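PDB 3K9D: aldehyde dehydrogenase from Listeria monocytogenes, which probably oxidises aldehydes with NAD or NADP as electron acceptor, as other members of the aldehyde dehydrogenase family do. Local coordinates for residues T38-I43 / A161-C167; A44-Y48 / V75-K79; G222-R228 / E254-E260; I250-E254 / H373-I377. All coordinates share one frame; numbering follows the deposited sequence.

Interaction 1. Residues T38-I43 / A161-C167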
loop_
_atom_site.group_PDB
_atom_site.type_symbol
_atom_site.label_atom_id
_atom_site.label_comp_id
_atom_site.label_asym_id
_atom_site.label_seq_id
_atom_site.Cartn_x
_atom_site.Cartn_y
_atom_site.Cartn_z
ATOM N N THR A 38 -16.334 -21.743 -2.221
ATOM C CA THR A 38 -16.260 -23.198 -2.209
ATOM C C THR A 38 -14.822 -23.717 -2.068
ATOM O O THR A 38 -14.565 -24.628 -1.293
ATOM C CB THR A 38 -16.943 -23.789 -3.480
ATOM O OG1 THR A 38 -18.357 -23.565 -3.401
ATOM C CG2 THR A 38 -16.703 -25.291 -3.617
ATOM N N ILE A 39 -13.897 -23.128 -2.813
ATOM C CA ILE A 39 -12.478 -23.473 -2.730
ATOM C C ILE A 39 -11.875 -23.060 -1.383
ATOM O O ILE A 39 -11.160 -23.846 -0.768
ATOM C CB ILE A 39 -11.691 -22.826 -3.896
ATOM C CG1 ILE A 39 -12.121 -23.441 -5.225
ATOM C CG2 ILE A 39 -10.174 -22.960 -3.690
ATOM C CD1 ILE A 39 -12.012 -22.463 -6.410
ATOM N N VAL A 40 -12.173 -21.832 -0.949
ATOM C CA VAL A 40 -11.747 -21.278 0.349
ATOM C C VAL A 40 -12.138 -22.218 1.516
ATOM O O VAL A 40 -11.307 -22.534 2.373
ATOM C CB VAL A 40 -12.363 -19.864 0.550
ATOM C CG1 VAL A 40 -12.322 -19.407 2.020
ATOM C CG2 VAL A 40 -11.648 -18.842 -0.340
ATOM N N LYS A 41 -13.390 -22.672 1.511
ATOM C CA LYS A 41 -13.910 -23.608 2.519
ATOM C C LYS A 41 -13.172 -24.951 2.493
ATOM O O LYS A 41 -12.892 -25.530 3.549
ATOM C CB LYS A 41 -15.432 -23.768 2.338
ATOM C CG LYS A 41 -16.091 -25.059 2.889
ATOM C CD LYS A 41 -16.494 -24.954 4.342
ATOM C CE LYS A 41 -17.813 -25.672 4.594
ATOM N NZ LYS A 41 -17.719 -27.158 4.433
ATOM N N ALA A 42 -12.840 -25.427 1.293
ATOM C CA ALA A 42 -12.080 -26.674 1.130
ATOM C C ALA A 42 -10.654 -26.562 1.673
ATOM O O ALA A 42 -10.114 -27.534 2.211
ATOM C CB ALA A 42 -12.046 -27.080 -0.310
ATOM N N ILE A 43 -10.053 -25.380 1.519
ATOM C CA ILE A 43 -8.715 -25.093 2.047
ATOM C C ILE A 43 -8.752 -25.071 3.574
ATOM O O ILE A 43 -7.888 -25.672 4.249
ATOM C CB ILE A 43 -8.148 -23.741 1.470
ATOM C CG1 ILE A 43 -7.896 -23.878 -0.027
ATOM C CG2 ILE A 43 -6.869 -23.319 2.184
ATOM C CD1 ILE A 43 -7.752 -22.533 -0.809
ATOM N N ALA A 161 -7.012 -30.196 -1.879
ATOM C CA ALA A 161 -8.415 -29.998 -1.474
ATOM C C ALA A 161 -9.024 -28.838 -2.251
ATOM O O ALA A 161 -10.183 -28.901 -2.655
ATOM C CB ALA A 161 -8.516 -29.736 -0.011
ATOM N N ALA A 162 -8.231 -27.786 -2.457
ATOM C CA ALA A 162 -8.615 -26.670 -3.325
ATOM C C ALA A 162 -8.930 -27.164 -4.739
ATOM O O ALA A 162 -9.992 -26.870 -5.266
ATOM C CB ALA A 162 -7.518 -25.628 -3.363
ATOM N N GLU A 163 -8.015 -27.935 -5.325
ATOM C CA GLU A 163 -8.187 -28.464 -6.680
ATOM C C GLU A 163 -9.385 -29.391 -6.831
ATOM O O GLU A 163 -10.061 -29.364 -7.867
ATOM C CB GLU A 163 -6.906 -29.135 -7.174
ATOM C CG GLU A 163 -5.798 -28.130 -7.498
ATOM C CD GLU A 163 -4.409 -28.738 -7.475
ATOM O OE1 GLU A 163 -4.286 -29.956 -7.685
ATOM O OE2 GLU A 163 -3.430 -27.993 -7.255
ATOM N N LYS A 164 -9.654 -30.182 -5.792
ATOM C CA LYS A 164 -10.833 -31.048 -5.718
ATOM C C LYS A 164 -12.130 -30.222 -5.652
ATOM O O LYS A 164 -13.182 -30.641 -6.157
ATOM C CB LYS A 164 -10.705 -32.006 -4.510
ATOM C CG LYS A 164 -11.792 -33.054 -4.394
ATOM C CD LYS A 164 -11.427 -34.162 -3.422
ATOM C CE LYS A 164 -12.469 -35.279 -3.478
ATOM N NZ LYS A 164 -12.047 -36.514 -2.752
ATOM N N ALA A 165 -12.039 -29.050 -5.032
ATOM C CA ALA A 165 -13.137 -28.087 -4.952
ATOM C C ALA A 165 -13.319 -27.218 -6.218
ATOM O O ALA A 165 -14.250 -26.409 -6.284
ATOM C CB ALA A 165 -12.932 -27.190 -3.743
ATOM N N GLY A 166 -12.420 -27.358 -7.196
ATOM C CA GLY A 166 -12.530 -26.624 -8.461
ATOM C C GLY A 166 -11.378 -25.707 -8.845
ATOM O O GLY A 166 -11.319 -25.222 -9.979
ATOM N N CYS A 167 -10.470 -25.456 -7.905
ATOM C CA CYS A 167 -9.331 -24.577 -8.128
ATOM C C CYS A 167 -8.375 -25.078 -9.220
ATOM O O CYS A 167 -8.057 -26.266 -9.272
ATOM C CB CYS A 167 -8.572 -24.376 -6.815
ATOM S SG CYS A 167 -7.291 -23.134 -6.841
#

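Interaction 2. Residues A44-Y48 / V75-K79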
loop_
_atom_site.group_PDB
_atom_site.type_symbol
_atom_site.label_atom_id
_atom_site.label_comp_id
_atom_site.label_asym_id
_atom_site.label_seq_id
_atom_site.Cartn_x
_atom_site.Cartn_y
_atom_site.Cartn_z
ATOM N N ALA A 44 -9.772 -24.399 4.104
ATOM C CA ALA A 44 -9.966 -24.282 5.540
ATOM C C ALA A 44 -10.193 -25.650 6.175
ATOM O O ALA A 44 -9.609 -25.954 7.220
ATOM C CB ALA A 44 -11.128 -23.356 5.844
ATOM N N ASP A 45 -11.004 -26.467 5.546
ATOM C CA ASP A 45 -11.267 -27.799 6.027
ATOM C C ASP A 45 -10.032 -28.653 6.013
ATOM O O ASP A 45 -9.732 -29.262 6.998
ATOM C CB ASP A 45 -12.401 -28.456 5.285
ATOM C CG ASP A 45 -13.712 -27.892 5.635
ATOM O OD1 ASP A 45 -13.829 -27.194 6.607
ATOM O OD2 ASP A 45 -14.644 -28.148 4.904
ATOM N N ALA A 46 -9.309 -28.673 4.913
ATOM C CA ALA A 46 -8.054 -29.430 4.809
ATOM C C ALA A 46 -6.982 -28.984 5.808
ATOM O O ALA A 46 -6.290 -29.825 6.382
ATOM C CB ALA A 46 -7.510 -29.384 3.404
ATOM N N GLY A 47 -6.863 -27.672 6.011
ATOM C CA GLY A 47 -5.948 -27.101 6.996
ATOM C C GLY A 47 -6.282 -27.536 8.415
ATOM O O GLY A 47 -5.403 -28.007 9.147
ATOM N N TYR A 48 -7.555 -27.377 8.786
ATOM C CA TYR A 48 -8.075 -27.810 10.082
ATOM C C TYR A 48 -7.875 -29.298 10.319
ATOM O O TYR A 48 -7.439 -29.681 11.384
ATOM C CB TYR A 48 -9.558 -27.429 10.236
ATOM C CG TYR A 48 -10.157 -27.768 11.592
ATOM C CD1 TYR A 48 -9.758 -27.092 12.750
ATOM C CD2 TYR A 48 -11.131 -28.766 11.711
ATOM C CE1 TYR A 48 -10.314 -27.407 13.990
ATOM C CE2 TYR A 48 -11.695 -29.086 12.942
ATOM C CZ TYR A 48 -11.281 -28.403 14.077
ATOM O OH TYR A 48 -11.836 -28.727 15.290
ATOM N N VAL A 75 -5.354 -24.296 14.003
ATOM C CA VAL A 75 -6.801 -24.075 14.193
ATOM C C VAL A 75 -7.195 -22.620 13.920
ATOM O O VAL A 75 -8.208 -22.351 13.260
ATOM C CB VAL A 75 -7.276 -24.500 15.640
ATOM C CG1 VAL A 75 -8.698 -24.033 15.946
ATOM C CG2 VAL A 75 -7.202 -25.998 15.805
ATOM N N PHE A 76 -6.410 -21.698 14.468
ATOM C CA PHE A 76 -6.630 -20.274 14.281
ATOM C C PHE A 76 -6.559 -19.913 12.795
ATOM O O PHE A 76 -7.507 -19.361 12.257
ATOM C CB PHE A 76 -5.632 -19.443 15.106
ATOM C CG PHE A 76 -5.689 -17.977 14.811
ATOM C CD1 PHE A 76 -6.710 -17.194 15.329
ATOM C CD2 PHE A 76 -4.718 -17.379 14.010
ATOM C CE1 PHE A 76 -6.779 -15.843 15.035
ATOM C CE2 PHE A 76 -4.775 -16.030 13.721
ATOM C CZ PHE A 76 -5.806 -15.262 14.228
ATOM N N ALA A 77 -5.447 -20.268 12.149
ATOM C CA ALA A 77 -5.215 -20.028 10.720
ATOM C C ALA A 77 -6.271 -20.611 9.778
ATOM O O ALA A 77 -6.509 -20.062 8.699
ATOM C CB ALA A 77 -3.887 -20.563 10.340
ATOM N N SER A 78 -6.868 -21.734 10.171
ATOM C CA SER A 78 -7.904 -22.376 9.369
ATOM C C SER A 78 -9.299 -21.904 9.809
ATOM O O SER A 78 -9.916 -21.092 9.111
ATOM C CB SER A 78 -7.746 -23.912 9.334
ATOM O OG SER A 78 -7.776 -24.497 10.628
ATOM N N LYS A 79 -9.763 -22.345 10.980
ATOM C CA LYS A 79 -11.142 -22.071 11.427
ATOM C C LYS A 79 -11.467 -20.607 11.702
ATOM O O LYS A 79 -12.522 -20.127 11.293
ATOM C CB LYS A 79 -11.520 -22.931 12.644
ATOM C CG LYS A 79 -11.926 -24.347 12.299
ATOM C CD LYS A 79 -13.354 -24.436 11.751
ATOM C CE LYS A 79 -13.455 -25.439 10.606
ATOM N NZ LYS A 79 -12.815 -24.903 9.358
#

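Interaction 3. Residues G222-R228 / E254-E260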
loop_
_atom_site.group_PDB
_atom_site.type_symbol
_atom_site.label_atom_id
_atom_site.label_comp_id
_atom_site.label_asym_id
_atom_site.label_seq_id
_atom_site.Cartn_x
_atom_site.Cartn_y
_atom_site.Cartn_z
ATOM N N GLY A 222 6.816 -5.437 22.100
ATOM C CA GLY A 222 5.757 -4.773 22.837
ATOM C C GLY A 222 5.911 -4.778 24.342
ATOM O O GLY A 222 5.995 -5.852 24.937
ATOM N N PRO A 223 5.969 -3.576 24.962
ATOM C CA PRO A 223 5.839 -3.486 26.423
ATOM C C PRO A 223 4.440 -3.874 26.889
ATOM O O PRO A 223 3.453 -3.672 26.150
ATOM C CB PRO A 223 6.091 -1.994 26.720
ATOM C CG PRO A 223 6.773 -1.457 25.497
ATOM C CD PRO A 223 6.171 -2.247 24.356
ATOM N N ALA A 224 4.354 -4.440 28.095
ATOM C CA ALA A 224 3.060 -4.666 28.765
ATOM C C ALA A 224 3.020 -3.841 30.033
ATOM O O ALA A 224 3.688 -4.168 31.008
ATOM C CB ALA A 224 2.860 -6.136 29.095
ATOM N N PHE A 225 2.240 -2.766 30.010
ATOM C CA PHE A 225 2.118 -1.861 31.157
ATOM C C PHE A 225 0.956 -2.333 32.056
ATOM O O PHE A 225 -0.220 -2.217 31.711
ATOM C CB PHE A 225 1.962 -0.396 30.675
ATOM C CG PHE A 225 1.721 0.621 31.779
ATOM C CD1 PHE A 225 2.313 0.500 33.027
ATOM C CD2 PHE A 225 0.903 1.720 31.540
ATOM C CE1 PHE A 225 2.067 1.431 34.023
ATOM C CE2 PHE A 225 0.662 2.670 32.524
ATOM C CZ PHE A 225 1.242 2.519 33.774
ATOM N N ILE A 226 1.306 -2.913 33.199
ATOM C CA ILE A 226 0.290 -3.243 34.185
ATOM C C ILE A 226 0.128 -1.975 35.002
ATOM O O ILE A 226 0.944 -1.680 35.882
ATOM C CB ILE A 226 0.704 -4.409 35.106
ATOM C CG1 ILE A 226 1.132 -5.635 34.301
ATOM C CG2 ILE A 226 -0.421 -4.737 36.073
ATOM C CD1 ILE A 226 1.668 -6.797 35.187
ATOM N N GLU A 227 -0.903 -1.207 34.661
ATOM C CA GLU A 227 -1.173 0.054 35.295
ATOM C C GLU A 227 -1.810 -0.244 36.656
ATOM O O GLU A 227 -2.305 -1.347 36.865
ATOM C CB GLU A 227 -2.054 0.898 34.363
ATOM C CG GLU A 227 -2.296 2.325 34.809
ATOM C CD GLU A 227 -3.557 2.469 35.631
ATOM O OE1 GLU A 227 -4.480 1.643 35.453
ATOM O OE2 GLU A 227 -3.620 3.404 36.452
ATOM N N ARG A 228 -1.767 0.713 37.586
ATOM C CA ARG A 228 -2.139 0.448 38.979
ATOM C C ARG A 228 -3.600 0.045 39.204
ATOM O O ARG A 228 -3.911 -0.646 40.174
ATOM C CB ARG A 228 -1.724 1.604 39.895
ATOM C CG ARG A 228 -2.518 2.894 39.725
ATOM C CD ARG A 228 -2.036 3.942 40.736
ATOM N NE ARG A 228 -0.708 4.443 40.393
ATOM C CZ ARG A 228 -0.001 5.305 41.122
ATOM N NH1 ARG A 228 -0.471 5.764 42.269
ATOM N NH2 ARG A 228 1.196 5.699 40.712
ATOM N N GLU A 254 4.521 -10.198 24.428
ATOM C CA GLU A 254 5.168 -9.199 25.282
ATOM C C GLU A 254 6.683 -9.355 25.294
ATOM O O GLU A 254 7.181 -10.462 25.191
ATOM C CB GLU A 254 4.655 -9.354 26.730
ATOM C CG GLU A 254 3.146 -9.214 26.935
ATOM C CD GLU A 254 2.298 -10.446 26.572
ATOM O OE1 GLU A 254 2.834 -11.475 26.123
ATOM O OE2 GLU A 254 1.065 -10.367 26.736
ATOM N N GLN A 255 7.419 -8.253 25.444
ATOM C CA GLN A 255 8.877 -8.325 25.534
ATOM C C GLN A 255 9.425 -7.692 26.819
ATOM O O GLN A 255 10.552 -7.965 27.256
ATOM C CB GLN A 255 9.520 -7.716 24.281
ATOM C CG GLN A 255 9.305 -8.552 23.026
ATOM C CD GLN A 255 10.030 -9.888 23.093
ATOM O OE1 GLN A 255 11.070 -10.000 23.737
ATOM N NE2 GLN A 255 9.486 -10.908 22.419
ATOM N N SER A 256 8.600 -6.854 27.426
ATOM C CA SER A 256 8.905 -6.265 28.716
ATOM C C SER A 256 7.626 -6.113 29.531
ATOM O O SER A 256 6.517 -6.099 28.968
ATOM C CB SER A 256 9.634 -4.912 28.568
ATOM O OG SER A 256 8.856 -3.950 27.887
ATOM N N VAL A 257 7.800 -6.054 30.853
ATOM C CA VAL A 257 6.753 -5.654 31.769
ATOM C C VAL A 257 7.142 -4.299 32.367
ATOM O O VAL A 257 8.252 -4.107 32.830
ATOM C CB VAL A 257 6.471 -6.714 32.891
ATOM C CG1 VAL A 257 5.304 -6.262 33.770
ATOM C CG2 VAL A 257 6.156 -8.090 32.295
ATOM N N VAL A 258 6.223 -3.352 32.308
ATOM C CA VAL A 258 6.411 -2.048 32.909
ATOM C C VAL A 258 5.366 -1.946 34.027
ATOM O O VAL A 258 4.206 -2.205 33.790
ATOM C CB VAL A 258 6.204 -0.900 31.867
ATOM C CG1 VAL A 258 6.366 0.475 32.527
ATOM C CG2 VAL A 258 7.203 -1.047 30.687
ATOM N N VAL A 259 5.803 -1.611 35.244
ATOM C CA VAL A 259 4.904 -1.447 36.397
ATOM C C VAL A 259 5.176 -0.104 37.051
ATOM O O VAL A 259 6.281 0.429 36.933
ATOM C CB VAL A 259 5.095 -2.578 37.489
ATOM C CG1 VAL A 259 5.062 -3.944 36.860
ATOM C CG2 VAL A 259 6.391 -2.400 38.240
ATOM N N GLU A 260 4.169 0.438 37.730
ATOM C CA GLU A 260 4.361 1.590 38.612
ATOM C C GLU A 260 4.955 1.108 39.934
ATOM O O GLU A 260 4.732 -0.035 40.337
ATOM C CB GLU A 260 3.038 2.344 38.838
ATOM C CG GLU A 260 2.603 3.219 37.656
ATOM C CD GLU A 260 1.116 3.509 37.655
ATOM O OE1 GLU A 260 0.318 2.565 37.504
ATOM O OE2 GLU A 260 0.730 4.683 37.798
HETATM O O HOH W 1 1.478 -0.386 38.028
HETATM O O HOH W 2 -1.932 5.205 36.945
#

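Interaction 4. Residues I250-E254 / H373-I377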
loop_
_atom_site.group_PDB
_atom_site.type_symbol
_atom_site.label_atom_id
_atom_site.label_comp_id
_atom_site.label_asym_id
_atom_site.label_seq_id
_atom_site.Cartn_x
_atom_site.Cartn_y
_atom_site.Cartn_z
ATOM N N ILE A 250 5.422 -16.000 18.551
ATOM C CA ILE A 250 4.536 -15.016 17.946
ATOM C C ILE A 250 5.047 -13.610 18.278
ATOM O O ILE A 250 5.380 -13.328 19.428
ATOM C CB ILE A 250 3.061 -15.268 18.394
ATOM C CG1 ILE A 250 2.571 -16.621 17.835
ATOM C CG2 ILE A 250 2.117 -14.140 17.933
ATOM C CD1 ILE A 250 1.205 -17.046 18.325
ATOM N N CYS A 251 5.112 -12.740 17.262
ATOM C CA CYS A 251 5.678 -11.375 17.364
ATOM C C CYS A 251 4.860 -10.362 18.172
ATOM O O CYS A 251 5.399 -9.349 18.627
ATOM C CB CYS A 251 5.877 -10.810 15.956
ATOM S SG CYS A 251 4.361 -10.910 14.984
ATOM N N ALA A 252 3.563 -10.623 18.340
ATOM C CA ALA A 252 2.692 -9.756 19.136
ATOM C C ALA A 252 2.754 -10.053 20.664
ATOM O O ALA A 252 2.150 -9.341 21.474
ATOM C CB ALA A 252 1.271 -9.819 18.616
ATOM N N SER A 253 3.534 -11.059 21.041
ATOM C CA SER A 253 3.776 -11.375 22.451
ATOM C C SER A 253 4.671 -10.319 23.112
ATOM O O SER A 253 5.448 -9.620 22.435
ATOM C CB SER A 253 4.346 -12.792 22.601
ATOM O OG SER A 253 5.675 -12.886 22.135
ATOM N N GLU A 254 4.521 -10.198 24.428
ATOM C CA GLU A 254 5.168 -9.199 25.282
ATOM C C GLU A 254 6.683 -9.355 25.294
ATOM O O GLU A 254 7.181 -10.462 25.191
ATOM C CB GLU A 254 4.655 -9.354 26.730
ATOM C CG GLU A 254 3.146 -9.214 26.935
ATOM C CD GLU A 254 2.298 -10.446 26.572
ATOM O OE1 GLU A 254 2.834 -11.475 26.123
ATOM O OE2 GLU A 254 1.065 -10.367 26.736
ATOM N N HIS A 373 4.406 -1.901 15.732
ATOM C CA HIS A 373 3.850 -3.228 15.972
ATOM C C HIS A 373 2.789 -3.203 17.095
ATOM O O HIS A 373 1.668 -2.736 16.880
ATOM C CB HIS A 373 4.944 -4.287 16.215
ATOM C CG HIS A 373 4.540 -5.682 15.811
ATOM N ND1 HIS A 373 3.330 -6.242 16.157
ATOM C CD2 HIS A 373 5.191 -6.627 15.091
ATOM C CE1 HIS A 373 3.238 -7.457 15.649
ATOM N NE2 HIS A 373 4.356 -7.718 14.998
ATOM N N THR A 374 3.159 -3.688 18.282
ATOM C CA THR A 374 2.214 -3.933 19.386
ATOM C C THR A 374 2.708 -3.309 20.706
ATOM O O THR A 374 3.910 -3.212 20.932
ATOM C CB THR A 374 2.036 -5.464 19.613
ATOM O OG1 THR A 374 1.770 -6.113 18.373
ATOM C CG2 THR A 374 0.883 -5.759 20.545
ATOM N N LEU A 375 1.766 -2.854 21.533
ATOM C CA LEU A 375 1.975 -2.548 22.943
ATOM C C LEU A 375 0.736 -3.092 23.672
ATOM O O LEU A 375 -0.352 -3.108 23.115
ATOM C CB LEU A 375 2.153 -1.033 23.178
ATOM C CG LEU A 375 2.301 -0.514 24.621
ATOM C CD1 LEU A 375 3.244 0.633 24.719
ATOM C CD2 LEU A 375 0.953 -0.105 25.211
ATOM N N ILE A 376 0.920 -3.563 24.901
ATOM C CA ILE A 376 -0.164 -4.153 25.689
ATOM C C ILE A 376 -0.331 -3.314 26.962
ATOM O O ILE A 376 0.639 -2.842 27.527
ATOM C CB ILE A 376 0.109 -5.659 26.025
ATOM C CG1 ILE A 376 0.462 -6.474 24.771
ATOM C CG2 ILE A 376 -1.092 -6.294 26.756
ATOM C CD1 ILE A 376 1.972 -6.630 24.503
ATOM N N ILE A 377 -1.574 -3.058 27.366
ATOM C CA ILE A 377 -1.833 -2.358 28.606
ATOM C C ILE A 377 -2.921 -3.091 29.404
ATOM O O ILE A 377 -3.927 -3.549 28.845
ATOM C CB ILE A 377 -2.248 -0.861 28.373
ATOM C CG1 ILE A 377 -2.304 -0.101 29.717
ATOM C CG2 ILE A 377 -3.557 -0.766 27.603
ATOM C CD1 ILE A 377 -2.645 1.399 29.633
#

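Interaction 1. Residues T38-I43 / A161-C167
The CA atoms of Ile39 and Ala162 come within 5.0 Å and those of Ala42 and Ala161 within 5.6 Å, so helix 33-49 presses closely on the last turn of helix 148-164. Such an approach suits alanine, whose single methyl group fills the seam without forcing the backbones apart. Ala42 CB rests against both the methyl of Ala165, 3.5 Å from its CB, and the carbonyl oxygen of Ala161. In return, Ala161 CB rests 3.5 Å from Ala42 O. Ile39 reaches further along the seam. With CG1 anti to the carbonyl carbon (chi1 -67°), CG2 touches the CB atoms of both Ala162 and Cys167, while CD1 runs on to the backbone, 3.7 Å from Cys167 N. That backbone is turned by Gly166, whose positive phi of 121° closes the helix in a Schellman motif and leads Cys167 back against Ile39. One turn on, Ile43 CG1 touches the same methyl, Ala162 CB, at 3.8 Å, and Ile172 of the following strand packs on both residues. Thr38 lies at the exposed border, its methyl CG2 near Ala165 O. Methyl and methylene groups meet each other and the backbone, so shape and buried apolar surface, rather than directed polar bonds, join the helices.

Interaction 2. Residues A44-Y48 / V75-K79
Tyr48 turns its side chain onto the neighbouring helix, where CB lies 3.5 Å from Ser78 OG. CG is anti to the backbone N (chi1 -176°), which carries the ring outward past the serine, whose OG lies at the ring edge near its plane, and against the chain of Lys79. On the ring, CD1 has Lys79 CG above it at 3.5 Å, and CE1 is 3.9 Å from Val75 CG2, which approaches obliquely. Lys79 CG sits over the ring face in a CH-pi contact, 4.0 Å from the centroid, and the lysine crosses the ring at about a right angle. Helices 33-49 and 67-85 form an antiparallel pair here, their local axes 8.2 Å apart at 161°, within the helical layer of the N-terminal half of the aldehyde dehydrogenase fold. Gly47, with no side chain, suits this spacing because Ser78 CB lies directly against its backbone, and also 3.5 Å from Ala44 O. The small Ser78 keeps its hydroxyl for its own helix, bonding to Asn74 O. Bent along its length, Lys79 brings NZ back near Ala44 to a long salt bridge, 3.7 Å from Asp45 OD1. Apart from this long pairing the buried ammonium group has no polar partner in the model, while the other carboxylate oxygen of Asp45 is held by Lys41.

Interaction 3. Residues G222-R228 / E254-E260
Arg228 sets CG between its backbone N and carbonyl carbon (chi1 70°) and bends again at chi3 (71°), which folds its guanidinium back onto Glu260, while Glu260 extends beyond CG to meet it. Both carboxylate oxygens are engaged. OE1 of Glu260 accepts Arg228 N at 2.8 Å, in a bond bent at the hydrogen. OE2 receives NE of Arg228 at 3.0 Å in a weak bond and NH2 from above the carboxylate plane, forming a salt bridge whose planes are turned 55° apart. Two waters complete this end. One links Ile226 O to Glu260 N and OE1, continuing the ladder where the strands splay; the other donates to OE2 of both Glu227 and Glu260, probably easing the proximity of two acids. Glu227 OE1 is held elsewhere, by Ser229 and Ser379. Toward the start of the strands, pairing is direct. Ala224 N donates to Ser256 O at 2.9 Å, Val258 N to Ala224 O, and Ile226 N to Val258 O at 3.0 Å, the last nearly along the C=O axis. Phe225 turns its ring edge to Val258 O, with CD1 4.1 Å from Val258 CG1. On the other face Ile226 CD1 packs 3.9 Å from Val257 CG1, branched residues that suit extended strands; helices 232-243 and 261-273 pack on this face. This is the beta-alpha-beta crossover of a parallel alpha/beta domain: strand 223-226, helix 232-243 and strand 256-260, adjacent within the sheet.

Interaction 4. Residues I250-E254 / H373-I377
The hydroxyl OG1 of Thr374, which rests 3.7 Å from Ala252 CB, shares a hydrogen bond of 2.7 Å with ND1 of its neighbour His373, either atom able to be the donor. This bond helps to fix the rotation of the imidazole, and with CG swung roughly anti to the backbone N (chi1 -152°) the ring leans toward the loop and presents NE2 to Cys251, whose SG stands 3.2 Å away. The sulfur meets the ring at its edge, 4.2 Å from the centroid, while Cys251 O lies over one face, offset toward the rim. A type I turn from Ile250 to Ser253 shapes the loop: Ser253 OG donates to Ile250 O at 2.8 Å, and this small hydroxyl bridges the ends of the turn. Ala252, a compact residue, lets the loop settle close to the strand. Beyond it the contact becomes apolar. Ile376 CD1 touches Glu254 CG at 3.7 Å, the two side chains crossing at about a right angle, so the glutamate offers its methylene there while its carboxylate is satisfied by Ser242 and Gly403 N. In the sheet, strand 374-378 lies between strands 223-226 and 396-399. Aldehyde dehydrogenases present a cysteine thiol from a loop at the C-terminal half's alpha/beta sheet, and Cys251, partly exposed just before strand 256-260, is placed consistently with that family site.

Interactions 1 and 2 follow one another along helix 33-49, their centres 13 Å apart, and they touch where Ala161 CB meets Ala46 CB at 3.6 Å. Interactions 3 and 4 belong to the other half of the chain and share Glu254; strand 223-226 also pairs with strand 374-378, with a probable hydrogen bond of 2.8 Å between Pro223 O and Ile376 N. The farthest pair is interactions 1 and 3, whose centres lie about 44 Å apart on opposite sides of the chain's centre. Interaction 4 approaches the helical half: about 7 Å separates its nearest atoms from interaction 2. With its centre about 10 Å from that of the chain, it places Cys251 near the middle of the molecule, consistent with a reaction site between two lobes.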